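Local coordinates for DUF3809 domain-containing protein (Deinococcus radiodurans, PDB 3NQN), which is of unknown function but binds calcium and belongs to the Bet v 1-like clan, pairing an antiparallel sheet with a long helix, at residues A[63-68]-A[88-93]; A[52-56]-A[135-140]; A[4-8]-A[109-115]. All blocks are in the same frame, centred on the assembly; numbering follows the deposited sequence. Where two conformers were deposited one is given.

Interaction 1 of 3, residues A[63-68]-A[88-93]. With CA (calcium ion), chain C.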
# COMPACT_ATOMS: atom_id res chain seq x y z
N ASP A 63 -1.54 -3.99 -3.32
CA ASP A 63 -0.34 -3.69 -4.11
C ASP A 63 0.85 -4.54 -3.67
O ASP A 63 1.14 -4.65 -2.48
CB ASP A 63 0.02 -2.21 -3.99
CG ASP A 63 -0.06 -1.70 -2.56
OD1 ASP A 63 -1.19 -1.64 -1.99
OD2 ASP A 63 1.00 -1.34 -1.99
N LEU A 64 1.49 -5.16 -4.66
CA LEU A 64 2.70 -5.96 -4.45
C LEU A 64 3.86 -5.23 -5.13
O LEU A 64 3.86 -5.07 -6.37
CB LEU A 64 2.54 -7.37 -5.07
CG LEU A 64 1.69 -8.42 -4.35
CD1 LEU A 64 0.24 -7.98 -4.16
CD2 LEU A 64 1.77 -9.78 -5.11
N PRO A 65 4.85 -4.80 -4.34
CA PRO A 65 5.92 -4.05 -4.96
C PRO A 65 6.92 -4.93 -5.72
O PRO A 65 6.94 -6.16 -5.55
CB PRO A 65 6.60 -3.38 -3.76
CG PRO A 65 6.38 -4.33 -2.64
CD PRO A 65 5.04 -4.95 -2.89
N PHE A 66 7.66 -4.29 -6.62
CA PHE A 66 8.81 -4.89 -7.25
C PHE A 66 9.85 -3.81 -7.39
O PHE A 66 9.53 -2.61 -7.38
CB PHE A 66 8.49 -5.47 -8.63
CG PHE A 66 8.28 -4.41 -9.71
CD1 PHE A 66 9.36 -3.93 -10.46
CD2 PHE A 66 7.02 -3.93 -9.99
CE1 PHE A 66 9.17 -2.97 -11.43
CE2 PHE A 66 6.84 -2.96 -10.96
CZ PHE A 66 7.92 -2.48 -11.68
N ARG A 67 11.10 -4.24 -7.50
CA ARG A 67 12.21 -3.37 -7.75
C ARG A 67 13.25 -4.19 -8.51
O ARG A 67 13.61 -5.31 -8.10
CB ARG A 67 12.78 -2.85 -6.44
CG ARG A 67 13.72 -1.67 -6.59
CD ARG A 67 14.06 -1.04 -5.21
NE ARG A 67 14.72 0.26 -5.35
CZ ARG A 67 14.15 1.45 -5.07
NH1 ARG A 67 12.89 1.53 -4.62
NH2 ARG A 67 14.85 2.56 -5.25
N SER A 68 13.72 -3.65 -9.62
CA SER A 68 14.68 -4.34 -10.46
C SER A 68 15.86 -3.45 -10.86
O SER A 68 15.71 -2.25 -11.06
CB SER A 68 14.00 -4.85 -11.72
OG SER A 68 12.95 -5.76 -11.43
N ARG A 88 5.42 -8.94 3.39
CA ARG A 88 4.27 -8.86 2.52
C ARG A 88 4.61 -9.38 1.17
O ARG A 88 5.76 -9.41 0.81
CB ARG A 88 3.72 -7.43 2.43
CG ARG A 88 4.69 -6.42 1.93
CD ARG A 88 3.96 -5.12 1.57
NE ARG A 88 4.89 -4.08 1.13
CZ ARG A 88 4.54 -3.02 0.40
NH1 ARG A 88 3.29 -2.86 -0.03
NH2 ARG A 88 5.46 -2.13 0.06
N ALA A 89 3.60 -9.84 0.44
CA ALA A 89 3.77 -10.38 -0.90
C ALA A 89 4.42 -9.36 -1.82
O ALA A 89 4.21 -8.16 -1.68
CB ALA A 89 2.43 -10.81 -1.46
N TRP A 90 5.26 -9.85 -2.73
CA TRP A 90 5.99 -8.99 -3.64
C TRP A 90 6.18 -9.72 -4.97
O TRP A 90 5.84 -10.90 -5.08
CB TRP A 90 7.34 -8.57 -3.03
CG TRP A 90 8.28 -9.75 -2.65
CD1 TRP A 90 8.22 -10.52 -1.52
CD2 TRP A 90 9.46 -10.17 -3.35
NE1 TRP A 90 9.25 -11.44 -1.51
CE2 TRP A 90 10.02 -11.25 -2.62
CE3 TRP A 90 10.07 -9.78 -4.56
CZ2 TRP A 90 11.17 -11.92 -3.05
CZ3 TRP A 90 11.21 -10.45 -4.98
CH2 TRP A 90 11.75 -11.51 -4.22
N VAL A 91 6.64 -8.99 -5.97
CA VAL A 91 6.84 -9.54 -7.30
C VAL A 91 8.27 -9.31 -7.77
O VAL A 91 8.88 -8.27 -7.47
CB VAL A 91 5.87 -8.84 -8.32
CG1 VAL A 91 6.19 -9.27 -9.77
CG2 VAL A 91 4.42 -9.13 -7.97
N ALA A 92 8.83 -10.33 -8.44
CA ALA A 92 10.13 -10.25 -9.11
C ALA A 92 9.87 -10.06 -10.60
O ALA A 92 9.28 -10.93 -11.23
CB ALA A 92 10.90 -11.50 -8.91
N VAL A 93 10.30 -8.91 -11.14
CA VAL A 93 10.14 -8.58 -12.55
C VAL A 93 11.49 -8.66 -13.26
O VAL A 93 12.45 -7.96 -12.89
CB VAL A 93 9.56 -7.17 -12.73
CG1 VAL A 93 9.49 -6.81 -14.25
CG2 VAL A 93 8.16 -7.07 -12.10
CA CA C . -0.26 -1.05 0.25
O HOH W 1 1.94 -6.73 -0.73
O HOH W 2 0.51 -3.47 0.01
O HOH W 3 11.46 -7.21 -6.82
O HOH W 4 11.62 -7.06 -9.53
O HOH W 5 1.95 -0.17 0.75
O HOH W 6 -0.55 1.04 -0.70
O HOH W 7 -2.65 -1.38 0.79

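Interaction 2 of 3, residues A[52-56]-A[135-140]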
# COMPACT_ATOMS: atom_id res chain seq x y z
N LEU A 52 2.35 -4.16 -8.69
CA LEU A 52 1.26 -4.79 -9.38
C LEU A 52 0.11 -4.89 -8.40
O LEU A 52 0.34 -5.01 -7.19
CB LEU A 52 1.63 -6.20 -9.86
CG LEU A 52 2.70 -6.34 -10.94
CD1 LEU A 52 4.02 -5.85 -10.42
CD2 LEU A 52 2.81 -7.82 -11.39
N LEU A 53 -1.12 -4.86 -8.92
CA LEU A 53 -2.30 -4.90 -8.07
C LEU A 53 -2.98 -6.27 -8.14
O LEU A 53 -3.33 -6.74 -9.22
CB LEU A 53 -3.28 -3.81 -8.47
CG LEU A 53 -2.77 -2.35 -8.41
CD1 LEU A 53 -3.90 -1.38 -8.76
CD2 LEU A 53 -2.21 -2.04 -7.04
N VAL A 54 -3.09 -6.92 -7.00
CA VAL A 54 -3.82 -8.17 -6.86
C VAL A 54 -5.14 -7.85 -6.18
O VAL A 54 -5.16 -7.36 -5.03
CB VAL A 54 -3.04 -9.19 -6.00
CG1 VAL A 54 -3.88 -10.49 -5.81
CG2 VAL A 54 -1.69 -9.50 -6.63
N THR A 55 -6.24 -8.11 -6.87
CA THR A 55 -7.57 -7.82 -6.35
C THR A 55 -8.19 -9.04 -5.70
O THR A 55 -8.34 -10.08 -6.33
CB THR A 55 -8.51 -7.33 -7.48
OG1 THR A 55 -7.97 -6.15 -8.07
CG2 THR A 55 -9.90 -7.03 -6.94
N VAL A 56 -8.51 -8.91 -4.41
CA VAL A 56 -9.21 -9.96 -3.71
C VAL A 56 -10.41 -9.37 -3.03
O VAL A 56 -10.49 -8.14 -2.85
CB VAL A 56 -8.30 -10.69 -2.66
CG1 VAL A 56 -7.11 -11.33 -3.36
CG2 VAL A 56 -7.84 -9.73 -1.55
N ALA A 135 -5.96 -15.14 -7.74
CA ALA A 135 -5.97 -13.71 -7.99
C ALA A 135 -4.59 -13.24 -8.44
O ALA A 135 -4.47 -12.46 -9.39
CB ALA A 135 -6.40 -12.96 -6.73
N ALA A 136 -3.55 -13.70 -7.74
CA ALA A 136 -2.18 -13.32 -8.07
C ALA A 136 -1.80 -13.83 -9.45
O ALA A 136 -1.08 -13.16 -10.20
CB ALA A 136 -1.21 -13.86 -7.01
N GLY A 137 -2.28 -15.03 -9.79
CA GLY A 137 -2.04 -15.60 -11.11
C GLY A 137 -2.66 -14.76 -12.21
O GLY A 137 -2.05 -14.57 -13.26
N ARG A 138 -3.86 -14.25 -11.95
CA ARG A 138 -4.55 -13.41 -12.92
C ARG A 138 -3.84 -12.10 -13.11
O ARG A 138 -3.80 -11.58 -14.22
CB ARG A 138 -5.99 -13.12 -12.46
CG ARG A 138 -6.95 -14.27 -12.69
CD ARG A 138 -8.40 -13.81 -12.52
NE ARG A 138 -8.76 -13.60 -11.12
CZ ARG A 138 -9.23 -14.55 -10.31
NH1 ARG A 138 -9.39 -15.80 -10.75
NH2 ARG A 138 -9.54 -14.26 -9.05
N THR A 139 -3.32 -11.54 -12.01
CA THR A 139 -2.55 -10.29 -12.05
C THR A 139 -1.30 -10.44 -12.91
O THR A 139 -1.00 -9.58 -13.76
CB THR A 139 -2.13 -9.86 -10.64
OG1 THR A 139 -3.31 -9.52 -9.88
CG2 THR A 139 -1.15 -8.65 -10.68
N LEU A 140 -0.56 -11.51 -12.69
CA LEU A 140 0.66 -11.75 -13.43
C LEU A 140 0.40 -11.91 -14.93
O LEU A 140 1.12 -11.34 -15.75
CB LEU A 140 1.39 -12.97 -12.88
CG LEU A 140 1.96 -12.88 -11.46
CD1 LEU A 140 2.86 -14.08 -11.22
CD2 LEU A 140 2.74 -11.59 -11.23
O HOH W 8 -6.02 -9.80 -9.26
O HOH W 9 -8.41 -11.14 -9.02

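Interaction 3 of 3, residues A[4-8]-A[109-115]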
# COMPACT_ATOMS: atom_id res chain seq x y z
N LEU A 4 2.05 -18.94 -10.14
CA LEU A 4 2.75 -17.77 -9.49
C LEU A 4 3.90 -17.27 -10.36
O LEU A 4 4.79 -16.54 -9.89
CB LEU A 4 3.20 -18.13 -8.10
CG LEU A 4 2.00 -18.52 -7.21
CD1 LEU A 4 2.47 -18.91 -5.82
CD2 LEU A 4 0.99 -17.38 -7.15
N SER A 5 3.86 -17.65 -11.63
CA SER A 5 4.80 -17.16 -12.63
C SER A 5 4.04 -16.83 -13.90
O SER A 5 2.98 -17.41 -14.17
CB SER A 5 5.88 -18.21 -12.93
OG SER A 5 6.83 -18.29 -11.89
N ALA A 6 4.57 -15.90 -14.66
CA ALA A 6 4.03 -15.54 -15.95
C ALA A 6 5.23 -15.14 -16.81
O ALA A 6 6.24 -14.62 -16.29
CB ALA A 6 3.05 -14.39 -15.83
N GLU A 7 5.14 -15.44 -18.10
CA GLU A 7 6.22 -15.19 -19.07
C GLU A 7 5.64 -14.54 -20.31
O GLU A 7 4.51 -14.80 -20.65
CB GLU A 7 6.86 -16.53 -19.49
CG GLU A 7 8.02 -16.42 -20.51
CD GLU A 7 7.57 -16.36 -21.99
OE1 GLU A 7 6.44 -16.78 -22.32
OE2 GLU A 7 8.39 -15.95 -22.83
N GLN A 8 6.41 -13.70 -20.97
CA GLN A 8 5.97 -13.13 -22.24
C GLN A 8 7.19 -12.84 -23.11
O GLN A 8 8.25 -12.42 -22.60
CB GLN A 8 5.16 -11.84 -22.02
CG GLN A 8 4.63 -11.18 -23.28
CD GLN A 8 3.65 -12.06 -24.08
OE1 GLN A 8 4.05 -12.93 -24.84
NE2 GLN A 8 2.37 -11.78 -23.94
N PHE A 109 10.00 -11.11 -21.01
CA PHE A 109 9.75 -10.72 -19.62
C PHE A 109 9.30 -11.89 -18.81
O PHE A 109 8.59 -12.77 -19.31
CB PHE A 109 8.69 -9.64 -19.54
CG PHE A 109 9.15 -8.33 -20.06
CD1 PHE A 109 9.79 -7.43 -19.23
CD2 PHE A 109 9.00 -8.01 -21.40
CE1 PHE A 109 10.26 -6.23 -19.70
CE2 PHE A 109 9.46 -6.80 -21.89
CZ PHE A 109 10.09 -5.91 -21.03
N GLN A 110 9.74 -11.95 -17.55
CA GLN A 110 9.30 -13.01 -16.62
C GLN A 110 8.88 -12.37 -15.30
O GLN A 110 9.48 -11.38 -14.85
CB GLN A 110 10.40 -14.07 -16.39
CG GLN A 110 11.07 -14.62 -17.67
CD GLN A 110 12.16 -13.71 -18.22
OE1 GLN A 110 12.91 -13.10 -17.47
NE2 GLN A 110 12.25 -13.62 -19.53
N PHE A 111 7.78 -12.88 -14.73
CA PHE A 111 7.25 -12.39 -13.48
C PHE A 111 7.06 -13.53 -12.54
O PHE A 111 6.60 -14.60 -12.94
CB PHE A 111 5.88 -11.73 -13.68
CG PHE A 111 5.90 -10.57 -14.59
CD1 PHE A 111 5.77 -10.74 -15.97
CD2 PHE A 111 5.99 -9.28 -14.09
CE1 PHE A 111 5.76 -9.66 -16.81
CE2 PHE A 111 5.97 -8.20 -14.93
CZ PHE A 111 5.86 -8.39 -16.30
N GLN A 112 7.41 -13.31 -11.27
CA GLN A 112 7.21 -14.31 -10.24
C GLN A 112 6.61 -13.61 -9.01
O GLN A 112 7.13 -12.60 -8.56
CB GLN A 112 8.55 -14.99 -9.89
CG GLN A 112 8.51 -15.96 -8.69
CD GLN A 112 8.01 -17.35 -9.04
OE1 GLN A 112 8.26 -17.85 -10.14
NE2 GLN A 112 7.35 -18.00 -8.10
N ALA A 113 5.48 -14.10 -8.52
CA ALA A 113 4.87 -13.55 -7.31
C ALA A 113 5.42 -14.35 -6.14
O ALA A 113 5.48 -15.57 -6.21
CB ALA A 113 3.36 -13.64 -7.36
N HIS A 114 5.88 -13.66 -5.11
CA HIS A 114 6.43 -14.28 -3.93
C HIS A 114 5.48 -14.04 -2.76
O HIS A 114 5.34 -12.92 -2.31
CB HIS A 114 7.81 -13.70 -3.62
CG HIS A 114 8.88 -14.13 -4.58
ND1 HIS A 114 9.67 -15.24 -4.37
CD2 HIS A 114 9.30 -13.59 -5.75
CE1 HIS A 114 10.52 -15.37 -5.37
NE2 HIS A 114 10.31 -14.39 -6.23
N LEU A 115 4.83 -15.08 -2.29
CA LEU A 115 3.85 -14.96 -1.22
C LEU A 115 4.48 -15.08 0.15
O LEU A 115 5.49 -15.74 0.33
CB LEU A 115 2.75 -16.02 -1.39
CG LEU A 115 1.98 -15.91 -2.71
CD1 LEU A 115 0.83 -16.96 -2.78
CD2 LEU A 115 1.45 -14.51 -2.92

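Interaction 1 of 3, residues A[63-68]-A[88-93]
Arg88 reaches over Pro65 to the carboxylate of Asp63. Its CG stands between the backbone N and the carbonyl carbon (chi1 59°), and the arm then runs extended from CG to NE. Pro65 CG sits over one face of the guanidinium, toward its rim, with Arg88 NE 4.1 Å and Arg88 NH2 3.6 Å from Pro65 CG. Arg88 NH1 gives a weak, bent hydrogen bond to Asp63 OD2 at 3.4 Å, part of a salt bridge. A second hydrogen bond, of 2.8 Å, runs from Arg88 NH1 to water 2, a ligand of the calcium ion. Both acceptors lie at the guanidinium edge, in its plane, and the carboxylate is turned 77° to it. Asp63 OD1 and OD2 both bind that ion, and Asp63 of the second subunit binds it too. As a second-shell group, the arginine probably helps to hold the carboxylate and one metal water.

Farther along, Val91 N donates to Pro65 O at 2.9 Å, and Ser68 OG donates to Val93 O at 2.7 Å. Strands 60-73 and 90-99 flank strand 76-81 in the sheet, and their segments here run roughly parallel, at 35°. Strand 60-73 pairs with strand 47-56, while Trp90 stacks on His114 of strand 104-114.

Interaction 2 of 3, residues A[52-56]-A[135-140]
Thr139 points from helix 135-140 at strand 52-56 and meets it with both branches. OG1 lies beside the helix backbone N (chi1 -66°), which leaves CG2 to face Leu52. Thr139 OG1 is 2.9 Å from Leu53 O, a probable hydrogen bond, although its proton has another acceptor within reach. Thr139 CG2 packs on Leu52 CB at 3.8 Å, the two side chains crossing at a slant.

Val54 crosses Thr139 at about a right angle. Its two methyls divide the work. Val54 CG2 lies 3.6 Å from Thr139 OG1, while Val54 CG1 touches Ala135 CB, also at 3.6 Å. Ala135 CB is shared further, with Val56 CG1 at 3.8 Å. At the other end Leu52 and Leu140 meet through their CD2 methyls, and these side chains also cross nearly at right angles. With an alanine at Val54 both methyls go, and Thr139 OG1 and one side of Ala135 CB would probably lose their apolar cover, opening a gap between strand and helix.

The strand and helix run at 143° to each other. This is the packing of the long C-terminal helix 122-153 on the sheet, as in the Bet v 1-like fold. Val56 also touches Phe128 of the second subunit.

Two waters work at the edge of the interface. Water 8 donates to Thr139 OG1 and accepts from Thr55 N, at 2.9 Å from that nitrogen. Water 9 donates to Thr55 O and accepts from Arg138 NE. The chemistry is therefore mixed: small apolar groups allow close approach, while waters, and probably the hydroxyl, serve strand backbone atoms that face the helix.

Interaction 3 of 3, residues A[4-8]-A[109-115]
Gln8 O accepts from Phe109 N at 2.7 Å, the shortest sound polar bond here. It is nearly straight, with 169° at the hydrogen. The same two residues bond the other way, Gln8 N to Phe109 O. Ala6 and Phe111 form the next such pair. Phe111 N donates to Ala6 O at 2.8 Å, and Ala6 N donates back to Phe111 O. Leu4 O then accepts from Ala113 N at 2.9 Å.

The Phe111 ring turns its edge to Ala6 O, which lies near the ring plane. CG sits beside the backbone N (chi1 -61°), and this brings Phe111 CD1 to 3.9 Å from Ala6 O. Ala6 CB and Phe111 CB share one face of the sheet. Helix 122-153 covers that face: Leu140 meets Ala6, and Leu147 meets both Phe109 and Phe111.

Strands 5-8 and 109-114 are antiparallel, at 171°. Strand 5-13 is an outermost strand of the sheet within this chain, and strand 104-114 is its one neighbour there. A first strand beside the last strand, with the C-terminal helix across the sheet, fits the Bet v 1-like clan.

Ser5, Glu7, Gln110 and Gln112 turn to the other face. Ser5 pairs with Gln112, and Glu7 with Gln110, both as non-hydrogen-bonded pairs. CA-H...O contacts join them to the facing strand, such as Ser5 CA to Phe111 O at 3.1 Å. Ser5 and Glu7 are calcium ligands in a crystal structure of this protein, though no ion is bound to them here. In one conformer Glu7 OE2 bonds to Ser9 OG, and Gln110 OE1 bonds to Gln96 NE2. Leu4 CD1 meets Leu115 CD1 at 4.0 Å, the two side chains crossing at about a right angle.

The three contacts lie close together, with centres 10 to 12 Å apart, and all reach the same antiparallel sheet. Interaction 1 links strands 60-73 and 90-99, which flank strand 76-81. Strand 60-73 neighbours strand 47-56 of interaction 2, and strand 90-99 neighbours strand 104-114 of interaction 3. Along the chain, 63-68 and 88-93 fall between the segments of both other contacts. The segments of interactions 2 and 3 alternate along the chain, and together they bring the N-terminal strand and C-terminal helix onto one sheet. Leu140 marks the join, since its CD1 packs near Leu4 and Ala113. The calcium site of interaction 1 adds a link to the second subunit.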